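PDB 5F5T: Pre-mRNA-splicing factor 38 from Chaetomium thermophilum, which is probably required for pre-mRNA splicing, as a member of the PRP38 family of spliceosomal proteins. Local coordinates for residues 61-75 against 108-122. Residues are numbered along the deposited sequence; the frame is centred on the assembly and turned at random.
Sequences EADIVDRVVEHVRFV and YLYFGGEKFKYLRAL
Tyr118 lies along the turn that leaves helix 61-71, its CB and ring root against Val72 CG2 (3.4 Å from Tyr118 CB), while Val75 CG1 sits at the ring edge and Phe74 CA approaches CE1 obliquely. Tyr118 OH is hydrogen-bonded to the backbone N of Arg151 in strand 149-153 and lies 3.1 Å from Arg73 O. With an alanine at Tyr118, Val72 and Val75 would probably lose the ring they pack on, and Arg151 N its hydroxyl partner. The Arg73 side chain folds back, its NH1 bonding to Val69 O and Val72 O in the last turn of the helix and just beyond it. One turn earlier, Val69 CG2 stands almost on the normal of the Phe116 ring, 3.4 Å from its centroid, a CH-pi contact; Lys115 CB covers the opposite face. Val68 points its two methyls apart: CG1, anti to the backbone N (chi1 167°), meets Leu119 N, and Val68 CG2 meets Leu122 CD2 at 3.7 Å. Val65 CG2 touches both Tyr108 CE1 and Leu119 CD2. At the far end Tyr108 OH donates to Glu61 O (2.6 Å), which lies at the ring edge, with Ile64 crossing the phenol at about a right angle. The axes of 61-71 and 117-122 come within 9.3 Å at 121°, a mostly apolar packing of helix 61-71 and the turn after it on helices 102-115 and 117-130 within the largely helical PRP38 domain.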
ATOM      1  N   GLU A  61      12.988  -5.103 -18.056  1.00 78.33           N
ATOM      2  CA  GLU A  61      12.555  -3.948 -17.280  1.00 83.38           C
ATOM      3  C   GLU A  61      11.913  -2.856 -18.151  1.00 96.75           C
ATOM      4  O   GLU A  61      10.965  -2.199 -17.723  1.00116.45           O
ATOM      5  CB  GLU A  61      13.743  -3.382 -16.503  1.00 95.30           C
ATOM      6  CG  GLU A  61      14.138  -4.227 -15.299  1.00116.30           C
ATOM      7  CD  GLU A  61      15.642  -4.271 -15.077  1.00146.55           C
ATOM      8  OE1 GLU A  61      16.099  -5.085 -14.246  1.00140.24           O
ATOM      9  OE2 GLU A  61      16.368  -3.490 -15.730  1.00156.66           O
ATOM     10  N   ALA A  62      12.426  -2.655 -19.362  1.00 82.05           N
ATOM     11  CA  ALA A  62      11.783  -1.755 -20.327  1.00 97.67           C
ATOM     12  C   ALA A  62      10.426  -2.319 -20.744  1.00102.39           C
ATOM     13  O   ALA A  62       9.381  -1.614 -20.828  1.00118.11           O
ATOM     14  CB  ALA A  62      12.672  -1.563 -21.538  1.00 76.14           C
ATOM     15  N   ASP A  63      10.460  -3.625 -20.979  1.00 77.80           N
ATOM     16  CA  ASP A  63       9.276  -4.361 -21.359  1.00 81.46           C
ATOM     17  C   ASP A  63       8.229  -4.194 -20.283  1.00 66.82           C
ATOM     18  O   ASP A  63       7.053  -4.263 -20.573  1.00 77.74           O
ATOM     19  CB  ASP A  63       9.585  -5.842 -21.566  1.00 70.35           C
ATOM     20  CG  ASP A  63      10.423  -6.091 -22.799  1.00 93.21           C
ATOM     21  OD1 ASP A  63      10.325  -5.302 -23.764  1.00104.80           O
ATOM     22  OD2 ASP A  63      11.181  -7.082 -22.803  1.00 85.75           O
ATOM     23  N   ILE A  64       8.656  -3.991 -19.039  1.00 62.72           N
ATOM     24  CA  ILE A  64       7.703  -3.871 -17.944  1.00 64.25           C
ATOM     25  C   ILE A  64       6.792  -2.669 -18.170  1.00 60.68           C
ATOM     26  O   ILE A  64       5.571  -2.796 -18.116  1.00 70.85           O
ATOM     27  CB  ILE A  64       8.407  -3.737 -16.581  1.00 80.51           C
ATOM     28  CG1 ILE A  64       8.947  -5.094 -16.130  1.00 72.30           C
ATOM     29  CG2 ILE A  64       7.448  -3.187 -15.536  1.00 78.21           C
ATOM     30  CD1 ILE A  64       7.875  -6.147 -15.983  1.00 67.10           C
ATOM     31  N   VAL A  65       7.390  -1.515 -18.459  1.00 67.95           N
ATOM     32  CA  VAL A  65       6.617  -0.312 -18.750  1.00 54.04           C
ATOM     33  C   VAL A  65       5.724  -0.546 -19.955  1.00 65.06           C
ATOM     34  O   VAL A  65       4.525  -0.215 -19.932  1.00 74.74           O
ATOM     35  CB  VAL A  65       7.513   0.910 -19.027  1.00 66.36           C
ATOM     36  CG1 VAL A  65       6.663   2.096 -19.466  1.00 68.21           C
ATOM     37  CG2 VAL A  65       8.313   1.274 -17.796  1.00 67.82           C
ATOM     38  N   ASP A  66       6.300  -1.138 -21.002  1.00 70.07           N
ATOM     39  CA  ASP A  66       5.495  -1.397 -22.201  1.00 62.49           C
ATOM     40  C   ASP A  66       4.267  -2.269 -21.895  1.00 61.91           C
ATOM     41  O   ASP A  66       3.159  -1.976 -22.346  1.00 67.02           O
ATOM     42  CB  ASP A  66       6.343  -2.057 -23.294  1.00 64.40           C
ATOM     43  CG  ASP A  66       7.412  -1.125 -23.852  1.00 90.55           C
ATOM     44  OD1 ASP A  66       7.087   0.038 -24.175  1.00100.48           O
ATOM     45  OD2 ASP A  66       8.575  -1.562 -23.987  1.00 91.64           O
ATOM     46  N   ARG A  67       4.467  -3.317 -21.102  1.00 63.56           N
ATOM     47  CA  ARG A  67       3.400  -4.238 -20.719  1.00 68.11           C
ATOM     48  C   ARG A  67       2.358  -3.556 -19.853  1.00 60.19           C
ATOM     49  O   ARG A  67       1.173  -3.835 -19.975  1.00 61.66           O
ATOM     50  CB  ARG A  67       3.956  -5.455 -19.965  1.00 64.88           C
ATOM     51  CG  ARG A  67       4.833  -6.388 -20.787  1.00 50.73           C
ATOM     52  CD  ARG A  67       4.165  -6.817 -22.074  1.00 70.64           C
ATOM     53  NE  ARG A  67       5.076  -6.660 -23.203  1.00 80.78           N
ATOM     54  CZ  ARG A  67       5.825  -7.633 -23.704  1.00 87.58           C
ATOM     55  NH1 ARG A  67       5.764  -8.854 -23.191  1.00108.16           N
ATOM     56  NH2 ARG A  67       6.629  -7.386 -24.727  1.00101.08           N
ATOM     57  N   VAL A  68       2.799  -2.692 -18.948  1.00 59.16           N
ATOM     58  CA  VAL A  68       1.854  -1.980 -18.103  1.00 50.18           C
ATOM     59  C   VAL A  68       0.951  -1.085 -18.942  1.00 56.76           C
ATOM     60  O   VAL A  68      -0.272  -1.128 -18.805  1.00 52.51           O
ATOM     61  CB  VAL A  68       2.557  -1.143 -17.025  1.00 51.12           C
ATOM     62  CG1 VAL A  68       1.575  -0.185 -16.372  1.00 47.29           C
ATOM     63  CG2 VAL A  68       3.192  -2.058 -15.988  1.00 50.18           C
ATOM     64  N   VAL A  69       1.549  -0.297 -19.829  1.00 65.85           N
ATOM     65  CA  VAL A  69       0.759   0.594 -20.676  1.00 65.24           C
ATOM     66  C   VAL A  69      -0.191  -0.212 -21.565  1.00 62.82           C
ATOM     67  O   VAL A  69      -1.362   0.131 -21.733  1.00 74.02           O
ATOM     68  CB  VAL A  69       1.660   1.485 -21.545  1.00 69.14           C
ATOM     69  CG1 VAL A  69       0.843   2.216 -22.598  1.00 51.95           C
ATOM     70  CG2 VAL A  69       2.416   2.474 -20.671  1.00 56.79           C
ATOM     71  N   GLU A  70       0.332  -1.293 -22.126  1.00 69.77           N
ATOM     72  CA  GLU A  70      -0.413  -2.141 -23.049  1.00 72.41           C
ATOM     73  C   GLU A  70      -1.567  -2.937 -22.422  1.00 74.40           C
ATOM     74  O   GLU A  70      -2.630  -3.070 -23.023  1.00 62.40           O
ATOM     75  CB  GLU A  70       0.565  -3.107 -23.722  1.00 79.44           C
ATOM     76  CG  GLU A  70       0.119  -3.658 -25.056  1.00 88.85           C
ATOM     77  CD  GLU A  70       1.241  -4.402 -25.751  1.00111.67           C
ATOM     78  OE1 GLU A  70       0.957  -5.147 -26.713  1.00126.05           O
ATOM     79  OE2 GLU A  70       2.411  -4.239 -25.333  1.00 96.42           O
ATOM     80  N   HIS A  71      -1.354  -3.481 -21.228  1.00 63.77           N
ATOM     81  CA  HIS A  71      -2.206  -4.562 -20.743  1.00 60.60           C
ATOM     82  C   HIS A  71      -2.935  -4.360 -19.416  1.00 60.14           C
ATOM     83  O   HIS A  71      -3.933  -5.034 -19.164  1.00 65.52           O
ATOM     84  CB  HIS A  71      -1.371  -5.841 -20.624  1.00 54.90           C
ATOM     85  CG  HIS A  71      -0.886  -6.371 -21.935  1.00 61.92           C
ATOM     86  ND1 HIS A  71      -1.747  -6.830 -22.915  1.00 64.10           N
ATOM     87  CD2 HIS A  71       0.360  -6.524 -22.431  1.00 65.14           C
ATOM     88  CE1 HIS A  71      -1.046  -7.235 -23.954  1.00 63.91           C
ATOM     89  NE2 HIS A  71       0.237  -7.064 -23.692  1.00 63.16           N
ATOM     90  N   VAL A  72      -2.459  -3.478 -18.546  1.00 55.04           N
ATOM     91  CA  VAL A  72      -3.139  -3.361 -17.261  1.00 58.21           C
ATOM     92  C   VAL A  72      -4.133  -2.200 -17.277  1.00 56.56           C
ATOM     93  O   VAL A  72      -3.814  -1.065 -17.649  1.00 63.59           O
ATOM     94  CB  VAL A  72      -2.144  -3.274 -16.063  1.00 51.66           C
ATOM     95  CG1 VAL A  72      -0.727  -3.499 -16.516  1.00 49.86           C
ATOM     96  CG2 VAL A  72      -2.297  -2.003 -15.264  1.00 54.85           C
ATOM     97  N   ARG A  73      -5.372  -2.543 -16.953  1.00 54.21           N
ATOM     98  CA  ARG A  73      -6.481  -1.604 -16.947  1.00 58.23           C
ATOM     99  C   ARG A  73      -7.109  -1.523 -15.563  1.00 58.47           C
ATOM    100  O   ARG A  73      -8.107  -0.829 -15.369  1.00 58.90           O
ATOM    101  CB  ARG A  73      -7.530  -2.012 -17.981  1.00 61.22           C
ATOM    102  CG  ARG A  73      -7.036  -1.950 -19.409  1.00 60.91           C
ATOM    103  CD  ARG A  73      -6.476  -0.573 -19.729  1.00 65.26           C
ATOM    104  NE  ARG A  73      -6.011  -0.483 -21.109  1.00 91.73           N
ATOM    105  CZ  ARG A  73      -4.734  -0.416 -21.469  1.00 83.63           C
ATOM    106  NH1 ARG A  73      -3.779  -0.430 -20.547  1.00 71.33           N
ATOM    107  NH2 ARG A  73      -4.409  -0.334 -22.752  1.00 96.06           N
ATOM    108  N   PHE A  74      -6.544  -2.266 -14.614  1.00 56.31           N
ATOM    109  CA  PHE A  74      -7.028  -2.236 -13.239  1.00 48.36           C
ATOM    110  C   PHE A  74      -6.034  -2.848 -12.261  1.00 42.53           C
ATOM    111  O   PHE A  74      -5.111  -3.559 -12.654  1.00 59.80           O
ATOM    112  CB  PHE A  74      -8.374  -2.959 -13.121  1.00 45.58           C
ATOM    113  CG  PHE A  74      -8.343  -4.387 -13.583  1.00 59.31           C
ATOM    114  CD1 PHE A  74      -7.980  -5.406 -12.712  1.00 66.22           C
ATOM    115  CD2 PHE A  74      -8.685  -4.716 -14.886  1.00 56.66           C
ATOM    116  CE1 PHE A  74      -7.953  -6.723 -13.133  1.00 58.77           C
ATOM    117  CE2 PHE A  74      -8.660  -6.030 -15.313  1.00 59.41           C
ATOM    118  CZ  PHE A  74      -8.291  -7.036 -14.434  1.00 49.65           C
ATOM    119  N   VAL A  75      -6.246  -2.574 -10.980  1.00 46.57           N
ATOM    120  CA  VAL A  75      -5.488  -3.220  -9.918  1.00 62.09           C
ATOM    121  C   VAL A  75      -6.350  -4.306  -9.278  1.00 63.00           C
ATOM    122  O   VAL A  75      -7.547  -4.118  -9.060  1.00 74.11           O
ATOM    123  CB  VAL A  75      -5.010  -2.209  -8.846  1.00 50.56           C
ATOM    124  CG1 VAL A  75      -4.097  -1.165  -9.471  1.00 56.20           C
ATOM    125  CG2 VAL A  75      -6.187  -1.548  -8.158  1.00 53.42           C
ATOM    126  N   TYR A 108      10.240   4.226 -12.631  1.00 67.17           N
ATOM    127  CA  TYR A 108       8.868   3.747 -12.741  1.00 67.94           C
ATOM    128  C   TYR A 108       7.981   4.700 -11.970  1.00 82.29           C
ATOM    129  O   TYR A 108       7.103   5.366 -12.535  1.00100.20           O
ATOM    130  CB  TYR A 108       8.700   2.341 -12.159  1.00 66.81           C
ATOM    131  CG  TYR A 108       9.273   1.196 -12.969  1.00 73.36           C
ATOM    132  CD1 TYR A 108       9.597   1.347 -14.308  1.00 64.86           C
ATOM    133  CD2 TYR A 108       9.467  -0.051 -12.385  1.00 62.97           C
ATOM    134  CE1 TYR A 108      10.115   0.288 -15.039  1.00 70.81           C
ATOM    135  CE2 TYR A 108       9.979  -1.108 -13.103  1.00 76.00           C
ATOM    136  CZ  TYR A 108      10.301  -0.939 -14.431  1.00 82.50           C
ATOM    137  OH  TYR A 108      10.815  -2.000 -15.145  1.00 88.27           O
ATOM    138  N   LEU A 109       8.295   4.800 -10.681  1.00 71.73           N
ATOM    139  CA  LEU A 109       7.484   5.514  -9.715  1.00 67.56           C
ATOM    140  C   LEU A 109       7.299   6.967 -10.125  1.00 68.57           C
ATOM    141  O   LEU A 109       6.181   7.397 -10.412  1.00 81.78           O
ATOM    142  CB  LEU A 109       8.134   5.422  -8.329  1.00 60.88           C
ATOM    143  CG  LEU A 109       7.290   5.709  -7.090  1.00 65.83           C
ATOM    144  CD1 LEU A 109       6.241   4.635  -6.896  1.00 65.08           C
ATOM    145  CD2 LEU A 109       8.173   5.812  -5.853  1.00 60.45           C
ATOM    146  N   TYR A 110       8.398   7.706 -10.229  1.00 64.44           N
ATOM    147  CA  TYR A 110       8.267   9.144 -10.407  1.00 70.67           C
ATOM    148  C   TYR A 110       7.955   9.525 -11.855  1.00 76.96           C
ATOM    149  O   TYR A 110       6.950  10.193 -12.129  1.00 97.40           O
ATOM    150  CB  TYR A 110       9.536   9.841  -9.926  1.00 49.80           C
ATOM    151  CG  TYR A 110       9.777   9.606  -8.449  1.00 59.71           C
ATOM    152  CD1 TYR A 110       8.917  10.131  -7.494  1.00 69.41           C
ATOM    153  CD2 TYR A 110      10.864   8.857  -8.011  1.00 68.99           C
ATOM    154  CE1 TYR A 110       9.126   9.908  -6.143  1.00 73.83           C
ATOM    155  CE2 TYR A 110      11.084   8.634  -6.662  1.00 75.33           C
ATOM    156  CZ  TYR A 110      10.212   9.162  -5.732  1.00 80.23           C
ATOM    157  OH  TYR A 110      10.428   8.943  -4.390  1.00 72.54           O
ATOM    158  N   PHE A 111       8.768   9.044 -12.787  1.00 82.23           N
ATOM    159  CA  PHE A 111       8.688   9.518 -14.162  1.00 67.51           C
ATOM    160  C   PHE A 111       7.594   8.729 -14.880  1.00 88.03           C
ATOM    161  O   PHE A 111       6.685   9.300 -15.536  1.00 96.09           O
ATOM    162  CB  PHE A 111      10.052   9.347 -14.834  1.00 82.69           C
ATOM    163  CG  PHE A 111      10.180  10.024 -16.169  1.00 79.22           C
ATOM    164  CD1 PHE A 111      10.019   9.311 -17.345  1.00 80.08           C
ATOM    165  CD2 PHE A 111      10.508  11.368 -16.249  1.00 72.50           C
ATOM    166  CE1 PHE A 111      10.155   9.933 -18.575  1.00 80.94           C
ATOM    167  CE2 PHE A 111      10.642  11.995 -17.474  1.00 90.99           C
ATOM    168  CZ  PHE A 111      10.466  11.275 -18.640  1.00 80.66           C
ATOM    169  N   GLY A 112       7.639   7.412 -14.688  1.00 80.87           N
ATOM    170  CA  GLY A 112       6.666   6.559 -15.323  1.00 77.39           C
ATOM    171  C   GLY A 112       5.352   6.848 -14.647  1.00 62.71           C
ATOM    172  O   GLY A 112       4.335   6.994 -15.325  1.00 72.87           O
ATOM    173  N   GLY A 113       5.385   6.982 -13.319  1.00 56.18           N
ATOM    174  CA  GLY A 113       4.162   7.162 -12.571  1.00 65.08           C
ATOM    175  C   GLY A 113       3.490   8.441 -12.994  1.00 69.59           C
ATOM    176  O   GLY A 113       2.263   8.487 -13.108  1.00 71.81           O
ATOM    177  N   GLU A 114       4.293   9.473 -13.243  1.00 64.29           N
ATOM    178  CA  GLU A 114       3.731  10.736 -13.684  1.00 61.12           C
ATOM    179  C   GLU A 114       3.018  10.515 -15.009  1.00 59.42           C
ATOM    180  O   GLU A 114       1.875  10.941 -15.179  1.00 65.29           O
ATOM    181  CB  GLU A 114       4.812  11.808 -13.826  1.00 81.13           C
ATOM    182  CG  GLU A 114       4.372  13.188 -13.367  1.00 93.84           C
ATOM    183  CD  GLU A 114       4.139  13.255 -11.867  1.00126.68           C
ATOM    184  OE1 GLU A 114       5.132  13.245 -11.108  1.00139.76           O
ATOM    185  OE2 GLU A 114       2.965  13.318 -11.445  1.00131.88           O
ATOM    186  N   LYS A 115       3.660   9.801 -15.931  1.00 70.71           N
ATOM    187  CA  LYS A 115       2.983   9.531 -17.202  1.00 71.48           C
ATOM    188  C   LYS A 115       1.909   8.434 -17.115  1.00 75.11           C
ATOM    189  O   LYS A 115       0.812   8.583 -17.660  1.00 69.93           O
ATOM    190  CB  LYS A 115       4.006   9.174 -18.285  1.00 68.49           C
ATOM    191  CG  LYS A 115       4.967  10.310 -18.627  1.00 86.73           C
ATOM    192  CD  LYS A 115       5.735  10.043 -19.918  1.00 98.57           C
ATOM    193  CE  LYS A 115       6.960   9.172 -19.679  1.00109.78           C
ATOM    194  NZ  LYS A 115       7.381   8.432 -20.905  1.00120.21           N
ATOM    195  N   PHE A 116       2.224   7.336 -16.432  1.00 78.47           N
ATOM    196  CA  PHE A 116       1.313   6.191 -16.364  1.00 56.48           C
ATOM    197  C   PHE A 116       0.977   5.783 -14.936  1.00 68.88           C
ATOM    198  O   PHE A 116       1.811   5.217 -14.214  1.00 66.14           O
ATOM    199  CB  PHE A 116       1.902   4.993 -17.101  1.00 60.47           C
ATOM    200  CG  PHE A 116       2.495   5.338 -18.436  1.00 64.86           C
ATOM    201  CD1 PHE A 116       1.687   5.725 -19.499  1.00 57.96           C
ATOM    202  CD2 PHE A 116       3.860   5.274 -18.629  1.00 66.42           C
ATOM    203  CE1 PHE A 116       2.244   6.041 -20.731  1.00 60.23           C
ATOM    204  CE2 PHE A 116       4.422   5.586 -19.855  1.00 59.66           C
ATOM    205  CZ  PHE A 116       3.613   5.971 -20.907  1.00 57.88           C
ATOM    206  N   LYS A 117      -0.266   6.048 -14.551  1.00 51.16           N
ATOM    207  CA  LYS A 117      -0.708   5.854 -13.179  1.00 53.27           C
ATOM    208  C   LYS A 117      -0.611   4.401 -12.720  1.00 55.34           C
ATOM    209  O   LYS A 117      -0.279   4.149 -11.569  1.00 58.68           O
ATOM    210  CB  LYS A 117      -2.144   6.358 -12.998  1.00 47.44           C
ATOM    211  CG  LYS A 117      -3.125   5.861 -14.042  1.00 51.16           C
ATOM    212  CD  LYS A 117      -4.385   6.708 -14.046  1.00 64.46           C
ATOM    213  CE  LYS A 117      -5.470   6.079 -14.882  1.00 63.23           C
ATOM    214  NZ  LYS A 117      -6.749   6.799 -14.657  1.00 75.50           N
ATOM    215  N   TYR A 118      -0.927   3.447 -13.591  1.00 52.18           N
ATOM    216  CA  TYR A 118      -0.843   2.035 -13.214  1.00 52.81           C
ATOM    217  C   TYR A 118       0.613   1.603 -13.017  1.00 64.51           C
ATOM    218  O   TYR A 118       0.898   0.690 -12.245  1.00 53.54           O
ATOM    219  CB  TYR A 118      -1.549   1.154 -14.246  1.00 39.49           C
ATOM    220  CG  TYR A 118      -3.051   1.265 -14.138  1.00 47.50           C
ATOM    221  CD1 TYR A 118      -3.725   0.713 -13.058  1.00 44.69           C
ATOM    222  CD2 TYR A 118      -3.788   1.976 -15.079  1.00 52.80           C
ATOM    223  CE1 TYR A 118      -5.093   0.834 -12.932  1.00 54.81           C
ATOM    224  CE2 TYR A 118      -5.163   2.107 -14.957  1.00 44.71           C
ATOM    225  CZ  TYR A 118      -5.807   1.532 -13.880  1.00 56.46           C
ATOM    226  OH  TYR A 118      -7.170   1.654 -13.749  1.00 53.87           O
ATOM    227  N   LEU A 119       1.536   2.264 -13.707  1.00 51.61           N
ATOM    228  CA  LEU A 119       2.953   2.002 -13.481  1.00 53.52           C
ATOM    229  C   LEU A 119       3.333   2.427 -12.062  1.00 55.19           C
ATOM    230  O   LEU A 119       4.101   1.742 -11.381  1.00 64.91           O
ATOM    231  CB  LEU A 119       3.822   2.730 -14.506  1.00 49.47           C
ATOM    232  CG  LEU A 119       5.325   2.465 -14.390  1.00 62.20           C
ATOM    233  CD1 LEU A 119       5.588   0.960 -14.370  1.00 45.52           C
ATOM    234  CD2 LEU A 119       6.072   3.114 -15.536  1.00 61.03           C
ATOM    235  N   ARG A 120       2.796   3.564 -11.623  1.00 42.98           N
ATOM    236  CA  ARG A 120       3.023   4.040 -10.261  1.00 53.21           C
ATOM    237  C   ARG A 120       2.394   3.098  -9.251  1.00 53.08           C
ATOM    238  O   ARG A 120       2.959   2.852  -8.186  1.00 61.65           O
ATOM    239  CB  ARG A 120       2.476   5.460 -10.068  1.00 48.20           C
ATOM    240  CG  ARG A 120       2.549   5.942  -8.626  1.00 48.91           C
ATOM    241  CD  ARG A 120       2.371   7.443  -8.485  1.00 57.11           C
ATOM    242  NE  ARG A 120       3.280   8.179  -9.355  1.00 73.87           N
ATOM    243  CZ  ARG A 120       3.274   9.498  -9.503  1.00 67.13           C
ATOM    244  NH1 ARG A 120       4.144  10.071 -10.322  1.00 74.66           N
ATOM    245  NH2 ARG A 120       2.402  10.245  -8.837  1.00 74.97           N
ATOM    246  N   ALA A 121       1.212   2.589  -9.583  1.00 39.90           N
ATOM    247  CA  ALA A 121       0.528   1.648  -8.702  1.00 62.62           C
ATOM    248  C   ALA A 121       1.351   0.374  -8.542  1.00 63.82           C
ATOM    249  O   ALA A 121       1.526  -0.129  -7.431  1.00 54.21           O
ATOM    250  CB  ALA A 121      -0.849   1.323  -9.240  1.00 46.48           C
ATOM    251  N   LEU A 122       1.882  -0.116  -9.659  1.00 54.27           N
ATOM    252  CA  LEU A 122       2.715  -1.308  -9.662  1.00 61.76           C
ATOM    253  C   LEU A 122       3.977  -1.091  -8.848  1.00 58.31           C
ATOM    254  O   LEU A 122       4.327  -1.912  -8.002  1.00 59.28           O
ATOM    255  CB  LEU A 122       3.089  -1.699 -11.092  1.00 49.80           C
ATOM    256  CG  LEU A 122       3.890  -2.997 -11.233  1.00 49.41           C
ATOM    257  CD1 LEU A 122       3.223  -4.122 -10.449  1.00 50.16           C
ATOM    258  CD2 LEU A 122       4.101  -3.388 -12.689  1.00 55.10           C
TER